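Local coordinates for protein transcriptional regulator, LacI family (Arthrobacter sp., PDB 4RKQ) that probably regulates transcription, sensing a small effector, most likely a sugar, between the two lobes of its periplasmic-binding-protein-like part, at residues A[132-136]-A[147-152]; A[61-65]-A[84-89]; A[43-47]-A[254-258]; A[122-128]-A[218-224]. Residue numbers count along the deposited sequence, not the author numbering.

All four contacts lie in the two-lobed effector-binding part of a LacI-type regulator. Contacts 1 and 4 belong to one lobe and reach the same sheet through strands 131-136 and 222-225; their segments adjoin in sequence. Both are polar in part: contact 1 turns on a carboxylate that receives the start of a helix near the interlobe cleft, whereas contact 4, the more buried, combines aliphatic packing with an arginine that reaches a backbone carbonyl and pairs with E287 beyond it. Contacts 2 and 3 lie in the other lobe, about 9 Å apart at their nearest atoms. Neither has a hydrogen bond between its segments; both are partly buried packing, helix on helix and loop on helix respectively.

Contact 1: residues A[132-136]-A[147-152]; sequences AYLEA and PCTVRG. With EDO (1,2-ethanediol), chain F.
E135 and Y133, on the same side of extended strand 132-136, supply most of the strand's share of this contact with the loop and first helical turn of 147-152. Both point toward that segment with chi1 t, and E135 lies opposite G152, CA to CA 6.2 Å. The E135 carboxylate (chi2 p, chi3 -63°) receives the segment just before its helix: OE1 accepts from T149 OG1 at 2.8 Å, while OE2 takes T149 N at 3.0 Å, nearly straight, and C148 N at 3.0 Å in a weak bond. T149 (chi1 p) is the N-cap of helix 150-161, its OG1 accepting from G152 N at 3.0 Å. This is the strand-to-helix passage of the beta-alpha-beta unit 131-136, 150-161, 166-171 in a periplasmic-binding-protein-like lobe. Y133 brings its hydroxyl end up to the same turn, OH 3.4 Å from G152 CA and 3.6 Å from R151 CG, with a weak 3.3 Å bond from OH to E135 OE1. G152 suits both: a CB there would clash with E135 OE2 and sit tight on Y133 CE2. R151 reaches into the interlobe cleft, where NH1 hydrogen-bonds F198 O, and NH1 and NH2 each donate to O2 of 1,2-ethanediol, a probable crystallisation additive, at 3.0 Å.

Contact 2: residues A[61-65]-A[84-89]; sequences LDAVE and QAQTVL
Two helical segments, 61-65 and 84-89, run side by side in the same direction, their axes 9.3 Å apart at closest approach and inclined by only 13°. L61 is level with A85 (CA to CA 5.4 Å) and, a turn later, E65 with V88 (6.8 Å). The main bump is L61, chi1 t and chi2 p: its isobutyl group enters the hollow between Q84, A85 and V88, where CD2 lies 3.6 Å from Q84 NE2, and CD1 3.6 Å from A85 N and 3.9 Å from V88 CG2. The small A85 forms the floor of this hollow and lets the backbones come close. V64 (chi1 t) fills the next dip, its CG2 3.7 Å from A85 CB and its CG1 3.6 Å from L89 CG and 4.1 Å from V88 CG1. V88 (chi1 t) returns the fit by projecting between L61 and V64, while E65 adds its aliphatic part at the margin, CG 4.1 Å from V88 CG1. No hydrogen bond crosses; the interlock is van der Waals packing, as between adjacent parallel helices of an alpha/beta sandwich. Helices 60-67 and 82-89 flank strand 73-76 in sequence; A85 and L89 rest on L94 of strand 94-97, and L89 also meets A68.

Contact 3: residues A[43-47]-A[254-258]; sequences LRGWH and VELLV
Segment 43-47 leaves the end of helix 29-43, turns, and enters strand 47-52; two of its side chains lie against the helical segment 254-258, the closest CA pair, R44 to V254, being 9.7 Å apart. R44 (chi1 m, chi2 t, chi3 p) points toward the helix and lays its aliphatic part on V254, CD to CG1 4.0 Å, then spreads its guanidinium over V258, whose CG2 sits above one face, 3.5 Å from CZ. At G45 a positive phi of 79° ends the preceding helix in a Schellman motif. W46 (chi1 m, chi2 -2°) points back to 254-258, the far end of its indole against three aliphatic side chains, all chi1 t: CZ3 is 4.2 Å from V254 CG1 and 3.8 Å from L257 CD2, and CH2 is 3.9 Å from V258 CG2. H47 starts strand 47-52, outermost in the sheet within this chain, and its ring meets that of H66 of the second subunit. A helix from late in the chain thus joins the lobe built largely from its early part, as in the two-lobed periplasmic-binding-protein fold, whose chain crosses between lobes. Helix 246-262 packs on this lobe's sheet, L257 on V18, A73, I75 and I95, while W46, itself on V18, fills in beside it.

Contact 4: residues A[122-128]-A[218-224]; sequences QLMDSKR and PEDCAVI
R128 lays its guanidinium over A222, whose CB lies beneath one face, 3.6 Å from NH2, while the edge of the group reaches the loop before the strand. There P218 O accepts from R128 NH2 at 3.3 Å and, weakly, from NH1 at 3.4 Å; P218 itself follows a cis peptide bond. The rotamer m, m, t for chi1 to chi3 carries the arginine along the strand end; the stronger partner of NH2 is E287, in a salt bridge. R128 is placed by the end of helix 112-125: S126 leaves helical geometry, K127 takes a positive phi of 56°, and the bonds R128 N to L123 O (3.0 Å) and K127 N to M124 O (2.8 Å) complete a Schellman motif. One turn back, L123 (m, t) sets CD2 3.8 Å from A222 CB and 4.0 Å from I224 CD1. Q122 (chi1 t, chi2 p) closes the row with CG 3.9 Å from I224 CD1. L123 and A222 are the closest pair of CA atoms, at 7.6 Å. A222 and I224 point toward the helix, whereas V223, between them, points away to helix 200-212, so strand 222-225 is covered by helices on both faces. D220, turned away, is salt-bridged to R216. Such a parallel strand sandwiched between helices is characteristic of the three-layer alpha/beta/alpha lobe of periplasmic-binding-protein-like regulators.

Contact 1: residues A[132-136]-A[147-152]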
# COMPACT_ATOMS: atom_id res chain seq x y z
N ALA A 132 -16.08 21.70 -5.73
CA ALA A 132 -15.02 21.47 -6.73
C ALA A 132 -14.81 19.99 -6.88
O ALA A 132 -15.01 19.25 -5.92
CB ALA A 132 -13.74 22.16 -6.34
N TYR A 133 -14.52 19.54 -8.10
CA TYR A 133 -14.22 18.12 -8.36
C TYR A 133 -12.79 18.12 -8.82
O TYR A 133 -12.43 18.87 -9.69
CB TYR A 133 -15.10 17.50 -9.46
CG TYR A 133 -14.66 16.09 -9.79
CD1 TYR A 133 -14.79 15.07 -8.87
CD2 TYR A 133 -14.06 15.80 -11.01
CE1 TYR A 133 -14.36 13.77 -9.16
CE2 TYR A 133 -13.65 14.52 -11.32
CZ TYR A 133 -13.79 13.51 -10.40
OH TYR A 133 -13.34 12.25 -10.75
N LEU A 134 -11.98 17.28 -8.21
CA LEU A 134 -10.59 17.17 -8.57
C LEU A 134 -10.43 15.87 -9.35
O LEU A 134 -10.60 14.79 -8.83
CB LEU A 134 -9.74 17.18 -7.30
CG LEU A 134 -8.29 16.72 -7.52
CD1 LEU A 134 -7.57 17.63 -8.50
CD2 LEU A 134 -7.62 16.66 -6.18
N GLU A 135 -10.01 16.01 -10.60
CA GLU A 135 -9.98 14.94 -11.57
C GLU A 135 -8.54 14.44 -11.67
O GLU A 135 -7.62 15.22 -11.58
CB GLU A 135 -10.41 15.55 -12.92
CG GLU A 135 -10.29 14.69 -14.16
CD GLU A 135 -11.31 13.59 -14.16
OE1 GLU A 135 -11.23 12.75 -13.25
OE2 GLU A 135 -12.18 13.56 -15.06
N ALA A 136 -8.34 13.17 -11.96
CA ALA A 136 -6.99 12.66 -12.25
C ALA A 136 -6.74 12.85 -13.76
O ALA A 136 -7.55 12.38 -14.59
CB ALA A 136 -6.92 11.21 -11.88
N PRO A 147 -13.74 17.36 -18.06
CA PRO A 147 -13.63 16.06 -17.38
C PRO A 147 -13.26 14.96 -18.35
O PRO A 147 -13.93 14.82 -19.38
CB PRO A 147 -15.05 15.80 -16.82
CG PRO A 147 -15.83 17.04 -17.07
CD PRO A 147 -15.14 17.82 -18.14
N CYS A 148 -12.20 14.20 -18.03
CA CYS A 148 -11.70 13.13 -18.91
C CYS A 148 -11.97 11.68 -18.48
O CYS A 148 -11.94 10.81 -19.33
CB CYS A 148 -10.20 13.31 -19.13
SG CYS A 148 -9.23 13.73 -17.67
N THR A 149 -12.23 11.41 -17.20
CA THR A 149 -12.47 10.04 -16.76
C THR A 149 -13.95 9.72 -16.74
O THR A 149 -14.78 10.58 -16.68
CB THR A 149 -11.86 9.74 -15.38
OG1 THR A 149 -12.50 10.53 -14.36
CG2 THR A 149 -10.39 10.01 -15.41
N VAL A 150 -14.28 8.44 -16.77
CA VAL A 150 -15.67 8.06 -16.70
C VAL A 150 -16.31 8.55 -15.41
O VAL A 150 -17.43 9.05 -15.41
CB VAL A 150 -15.80 6.53 -16.79
CG1 VAL A 150 -17.23 6.08 -16.55
CG2 VAL A 150 -15.27 6.06 -18.16
N ARG A 151 -15.59 8.40 -14.31
CA ARG A 151 -16.18 8.75 -13.02
C ARG A 151 -16.33 10.24 -12.96
O ARG A 151 -17.34 10.72 -12.48
CB ARG A 151 -15.38 8.18 -11.83
CG ARG A 151 -14.02 8.80 -11.57
CD ARG A 151 -13.34 8.09 -10.40
NE ARG A 151 -12.87 6.76 -10.79
CZ ARG A 151 -12.04 6.01 -10.06
NH1 ARG A 151 -11.58 6.44 -8.88
NH2 ARG A 151 -11.67 4.83 -10.52
N GLY A 152 -15.33 10.95 -13.48
CA GLY A 152 -15.32 12.42 -13.51
C GLY A 152 -16.45 12.98 -14.36
O GLY A 152 -17.08 13.94 -13.97
C1 EDO F . -7.89 3.89 -8.40
O1 EDO F . -7.62 4.46 -7.10
C2 EDO F . -9.13 3.02 -8.37
O2 EDO F . -10.22 3.92 -8.11

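Contact 2: residues A[61-65]-A[84-89]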
# COMPACT_ATOMS: atom_id res chain seq x y z
N LEU A 61 -0.80 -4.94 -21.43
CA LEU A 61 -0.57 -6.02 -22.37
C LEU A 61 0.76 -6.74 -22.09
O LEU A 61 0.82 -7.98 -22.12
CB LEU A 61 -0.66 -5.53 -23.83
CG LEU A 61 -0.52 -6.52 -24.94
CD1 LEU A 61 -1.67 -7.51 -24.80
CD2 LEU A 61 -0.55 -5.82 -26.30
N ASP A 62 1.81 -5.99 -21.81
CA ASP A 62 3.08 -6.61 -21.44
C ASP A 62 2.92 -7.52 -20.19
O ASP A 62 3.54 -8.58 -20.11
CB ASP A 62 4.12 -5.58 -21.10
CG ASP A 62 4.54 -4.75 -22.31
OD1 ASP A 62 4.78 -5.35 -23.37
OD2 ASP A 62 4.64 -3.52 -22.18
N ALA A 63 2.11 -7.08 -19.23
CA ALA A 63 1.91 -7.82 -18.02
C ALA A 63 1.27 -9.15 -18.36
O ALA A 63 1.73 -10.19 -17.92
CB ALA A 63 1.07 -7.05 -17.02
N VAL A 64 0.27 -9.12 -19.21
CA VAL A 64 -0.45 -10.34 -19.60
C VAL A 64 0.43 -11.24 -20.42
O VAL A 64 0.45 -12.43 -20.18
CB VAL A 64 -1.75 -10.03 -20.34
CG1 VAL A 64 -2.32 -11.30 -20.97
CG2 VAL A 64 -2.75 -9.41 -19.39
N GLU A 65 1.22 -10.69 -21.35
CA GLU A 65 2.21 -11.47 -22.07
C GLU A 65 3.20 -12.22 -21.21
O GLU A 65 3.53 -13.38 -21.48
CB GLU A 65 2.98 -10.60 -23.09
CG GLU A 65 2.09 -10.28 -24.29
CD GLU A 65 2.72 -9.35 -25.30
OE1 GLU A 65 3.79 -8.77 -25.02
OE2 GLU A 65 2.10 -9.18 -26.37
N GLN A 84 -6.94 -6.82 -26.45
CA GLN A 84 -5.69 -7.39 -26.92
C GLN A 84 -5.12 -8.44 -25.95
O GLN A 84 -4.59 -9.45 -26.37
CB GLN A 84 -4.65 -6.30 -27.14
CG GLN A 84 -5.00 -5.37 -28.31
CD GLN A 84 -4.05 -4.19 -28.43
OE1 GLN A 84 -4.42 -3.06 -28.17
NE2 GLN A 84 -2.81 -4.47 -28.82
N ALA A 85 -5.22 -8.17 -24.66
CA ALA A 85 -4.80 -9.16 -23.66
C ALA A 85 -5.61 -10.47 -23.72
O ALA A 85 -5.05 -11.56 -23.59
CB ALA A 85 -4.86 -8.55 -22.28
N GLN A 86 -6.92 -10.40 -23.91
CA GLN A 86 -7.68 -11.65 -24.03
C GLN A 86 -7.25 -12.40 -25.29
O GLN A 86 -7.22 -13.64 -25.32
CB GLN A 86 -9.19 -11.41 -24.02
CG GLN A 86 -10.02 -12.69 -24.03
CD GLN A 86 -9.79 -13.54 -22.79
OE1 GLN A 86 -10.36 -13.30 -21.72
NE2 GLN A 86 -8.90 -14.53 -22.92
N THR A 87 -6.92 -11.67 -26.34
CA THR A 87 -6.39 -12.33 -27.55
C THR A 87 -5.11 -13.12 -27.28
O THR A 87 -4.96 -14.28 -27.72
CB THR A 87 -6.22 -11.30 -28.71
OG1 THR A 87 -7.51 -10.76 -28.98
CG2 THR A 87 -5.67 -11.94 -29.97
N VAL A 88 -4.21 -12.52 -26.53
CA VAL A 88 -2.96 -13.18 -26.15
C VAL A 88 -3.31 -14.41 -25.33
O VAL A 88 -2.80 -15.52 -25.57
CB VAL A 88 -2.08 -12.20 -25.33
CG1 VAL A 88 -0.99 -12.91 -24.55
CG2 VAL A 88 -1.47 -11.12 -26.23
N LEU A 89 -4.22 -14.24 -24.38
CA LEU A 89 -4.55 -15.36 -23.50
C LEU A 89 -5.29 -16.51 -24.17
O LEU A 89 -5.30 -17.61 -23.60
CB LEU A 89 -5.35 -14.87 -22.28
CG LEU A 89 -4.47 -14.22 -21.19
CD1 LEU A 89 -5.33 -13.31 -20.30
CD2 LEU A 89 -3.70 -15.20 -20.32

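Contact 3: residues A[43-47]-A[254-258]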
# COMPACT_ATOMS: atom_id res chain seq x y z
N LEU A 43 -7.16 -19.19 -0.40
CA LEU A 43 -8.09 -20.00 0.37
C LEU A 43 -8.83 -21.06 -0.47
O LEU A 43 -9.42 -21.99 0.10
CB LEU A 43 -9.05 -19.11 1.06
CG LEU A 43 -8.52 -18.26 2.19
CD1 LEU A 43 -9.63 -17.33 2.71
CD2 LEU A 43 -7.95 -19.12 3.29
N ARG A 44 -8.77 -20.93 -1.81
CA ARG A 44 -9.21 -21.99 -2.71
C ARG A 44 -8.10 -22.93 -3.08
O ARG A 44 -8.30 -23.85 -3.93
CB ARG A 44 -9.83 -21.39 -3.99
CG ARG A 44 -11.02 -20.47 -3.79
CD ARG A 44 -11.67 -20.19 -5.12
NE ARG A 44 -12.34 -21.39 -5.64
CZ ARG A 44 -13.61 -21.68 -5.37
NH1 ARG A 44 -14.35 -20.85 -4.63
NH2 ARG A 44 -14.13 -22.79 -5.87
N GLY A 45 -6.92 -22.77 -2.50
CA GLY A 45 -5.77 -23.62 -2.82
C GLY A 45 -5.04 -23.24 -4.10
O GLY A 45 -4.26 -24.02 -4.63
N TRP A 46 -5.36 -22.08 -4.62
CA TRP A 46 -4.75 -21.58 -5.86
C TRP A 46 -3.37 -20.91 -5.59
O TRP A 46 -3.12 -20.40 -4.51
CB TRP A 46 -5.69 -20.57 -6.47
CG TRP A 46 -6.95 -21.09 -6.98
CD1 TRP A 46 -7.37 -22.40 -7.01
CD2 TRP A 46 -7.96 -20.32 -7.63
NE1 TRP A 46 -8.61 -22.46 -7.62
CE2 TRP A 46 -9.00 -21.20 -7.97
CE3 TRP A 46 -8.11 -18.94 -7.91
CZ2 TRP A 46 -10.15 -20.78 -8.63
CZ3 TRP A 46 -9.27 -18.52 -8.52
CH2 TRP A 46 -10.26 -19.45 -8.90
N HIS A 47 -2.50 -20.94 -6.59
CA HIS A 47 -1.26 -20.16 -6.60
C HIS A 47 -1.60 -18.81 -7.23
O HIS A 47 -2.37 -18.79 -8.20
CB HIS A 47 -0.24 -20.78 -7.58
CG HIS A 47 0.23 -22.16 -7.26
ND1 HIS A 47 0.99 -22.46 -6.15
CD2 HIS A 47 0.18 -23.30 -8.00
CE1 HIS A 47 1.32 -23.74 -6.18
NE2 HIS A 47 0.83 -24.27 -7.28
N VAL A 254 -13.01 -13.25 -8.13
CA VAL A 254 -12.70 -14.65 -7.96
C VAL A 254 -13.89 -15.54 -8.24
O VAL A 254 -13.76 -16.58 -8.90
CB VAL A 254 -12.19 -14.93 -6.54
CG1 VAL A 254 -12.08 -16.43 -6.26
CG2 VAL A 254 -10.88 -14.22 -6.34
N GLU A 255 -15.07 -15.11 -7.83
CA GLU A 255 -16.26 -15.93 -8.11
C GLU A 255 -16.58 -15.94 -9.60
O GLU A 255 -16.92 -16.98 -10.16
CB GLU A 255 -17.44 -15.43 -7.29
CG GLU A 255 -17.26 -15.83 -5.85
CD GLU A 255 -18.44 -15.44 -4.98
OE1 GLU A 255 -19.30 -14.64 -5.42
OE2 GLU A 255 -18.50 -15.92 -3.84
N LEU A 256 -16.40 -14.82 -10.27
CA LEU A 256 -16.52 -14.84 -11.71
C LEU A 256 -15.52 -15.83 -12.33
O LEU A 256 -15.86 -16.58 -13.27
CB LEU A 256 -16.27 -13.42 -12.23
CG LEU A 256 -16.51 -13.09 -13.66
CD1 LEU A 256 -17.81 -13.69 -14.16
CD2 LEU A 256 -16.52 -11.58 -13.81
N LEU A 257 -14.27 -15.82 -11.86
CA LEU A 257 -13.26 -16.71 -12.45
C LEU A 257 -13.61 -18.16 -12.15
O LEU A 257 -13.45 -19.02 -12.98
CB LEU A 257 -11.90 -16.40 -11.89
CG LEU A 257 -10.75 -17.23 -12.43
CD1 LEU A 257 -10.69 -17.20 -13.96
CD2 LEU A 257 -9.47 -16.70 -11.80
N VAL A 258 -14.11 -18.44 -10.94
CA VAL A 258 -14.57 -19.81 -10.65
C VAL A 258 -15.61 -20.27 -11.70
O VAL A 258 -15.54 -21.39 -12.21
CB VAL A 258 -15.16 -19.95 -9.24
CG1 VAL A 258 -15.82 -21.33 -9.06
CG2 VAL A 258 -14.08 -19.73 -8.18

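Contact 4: residues A[122-128]-A[218-224]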
# COMPACT_ATOMS: atom_id res chain seq x y z
N GLN A 122 -24.62 14.17 -0.61
CA GLN A 122 -24.10 14.45 0.71
C GLN A 122 -23.73 15.90 0.81
O GLN A 122 -24.00 16.55 1.82
CB GLN A 122 -22.87 13.59 1.04
CG GLN A 122 -22.14 14.03 2.31
CD GLN A 122 -22.97 13.89 3.57
OE1 GLN A 122 -23.80 12.99 3.69
NE2 GLN A 122 -22.73 14.78 4.54
N LEU A 123 -23.09 16.42 -0.23
CA LEU A 123 -22.67 17.83 -0.21
C LEU A 123 -23.90 18.77 -0.27
O LEU A 123 -23.96 19.77 0.44
CB LEU A 123 -21.71 18.13 -1.34
CG LEU A 123 -20.38 17.37 -1.22
CD1 LEU A 123 -19.43 17.79 -2.33
CD2 LEU A 123 -19.71 17.61 0.12
N MET A 124 -24.90 18.40 -1.06
CA MET A 124 -26.15 19.17 -1.10
C MET A 124 -26.85 19.20 0.25
O MET A 124 -27.29 20.25 0.70
CB MET A 124 -27.11 18.62 -2.15
CG MET A 124 -26.62 18.75 -3.57
SD MET A 124 -26.30 20.39 -4.21
CE MET A 124 -24.59 20.68 -3.97
N ASP A 125 -26.93 18.04 0.90
CA ASP A 125 -27.56 17.95 2.22
C ASP A 125 -26.91 18.88 3.21
O ASP A 125 -27.60 19.46 4.04
CB ASP A 125 -27.50 16.52 2.78
CG ASP A 125 -28.31 15.52 1.97
OD1 ASP A 125 -29.03 15.93 1.01
OD2 ASP A 125 -28.22 14.32 2.28
N SER A 126 -25.60 19.03 3.13
CA SER A 126 -24.87 19.92 4.04
C SER A 126 -24.80 21.33 3.49
O SER A 126 -24.06 22.18 4.01
CB SER A 126 -23.46 19.37 4.28
OG SER A 126 -23.55 18.04 4.73
N LYS A 127 -25.55 21.56 2.40
CA LYS A 127 -25.67 22.88 1.80
C LYS A 127 -24.37 23.50 1.42
O LYS A 127 -24.17 24.71 1.63
CB LYS A 127 -26.44 23.83 2.78
CG LYS A 127 -27.87 24.14 2.37
CD LYS A 127 -28.87 23.18 2.99
CE LYS A 127 -30.27 23.55 2.52
NZ LYS A 127 -31.29 22.84 3.32
N ARG A 128 -23.47 22.73 0.83
CA ARG A 128 -22.24 23.35 0.32
C ARG A 128 -22.61 24.12 -0.90
O ARG A 128 -23.36 23.62 -1.72
CB ARG A 128 -21.14 22.32 -0.01
CG ARG A 128 -20.87 21.35 1.12
CD ARG A 128 -20.40 22.06 2.39
NE ARG A 128 -20.22 21.10 3.48
CZ ARG A 128 -19.57 21.36 4.61
NH1 ARG A 128 -18.98 22.54 4.80
NH2 ARG A 128 -19.46 20.40 5.53
N PRO A 218 -14.34 19.18 8.66
CA PRO A 218 -15.29 19.58 7.64
C PRO A 218 -15.92 20.96 7.85
O PRO A 218 -16.73 21.35 7.03
CB PRO A 218 -16.40 18.55 7.83
CG PRO A 218 -16.43 18.32 9.30
CD PRO A 218 -15.00 18.46 9.76
N GLU A 219 -15.60 21.69 8.92
CA GLU A 219 -16.38 22.90 9.27
C GLU A 219 -16.38 23.93 8.17
O GLU A 219 -17.43 24.46 7.79
CB GLU A 219 -15.91 23.51 10.61
CG GLU A 219 -16.21 22.61 11.80
CD GLU A 219 -15.09 21.60 12.10
OE1 GLU A 219 -14.10 21.53 11.35
OE2 GLU A 219 -15.21 20.86 13.10
N ASP A 220 -15.21 24.23 7.64
CA ASP A 220 -15.11 25.15 6.53
C ASP A 220 -15.25 24.49 5.15
O ASP A 220 -15.83 25.09 4.22
CB ASP A 220 -13.80 25.90 6.59
CG ASP A 220 -13.69 26.75 7.84
OD1 ASP A 220 -14.62 27.49 8.14
OD2 ASP A 220 -12.69 26.65 8.55
N CYS A 221 -14.69 23.30 4.99
CA CYS A 221 -14.76 22.58 3.68
C CYS A 221 -14.88 21.05 3.90
O CYS A 221 -14.19 20.47 4.73
CB CYS A 221 -13.55 22.96 2.81
SG CYS A 221 -13.64 22.39 1.06
N ALA A 222 -15.85 20.44 3.23
CA ALA A 222 -16.05 19.02 3.28
C ALA A 222 -15.15 18.35 2.22
O ALA A 222 -14.81 18.95 1.21
CB ALA A 222 -17.51 18.70 3.03
N VAL A 223 -14.76 17.10 2.47
CA VAL A 223 -13.97 16.36 1.49
C VAL A 223 -14.54 14.94 1.40
O VAL A 223 -14.83 14.29 2.45
CB VAL A 223 -12.47 16.33 1.83
CG1 VAL A 223 -11.66 15.52 0.80
CG2 VAL A 223 -11.88 17.73 1.91
N ILE A 224 -14.77 14.50 0.17
CA ILE A 224 -15.17 13.14 -0.09
C ILE A 224 -14.25 12.47 -1.13
O ILE A 224 -14.00 13.01 -2.19
CB ILE A 224 -16.63 13.04 -0.58
CG1 ILE A 224 -17.59 13.72 0.40
CG2 ILE A 224 -17.02 11.57 -0.72
CD1 ILE A 224 -19.04 13.71 -0.06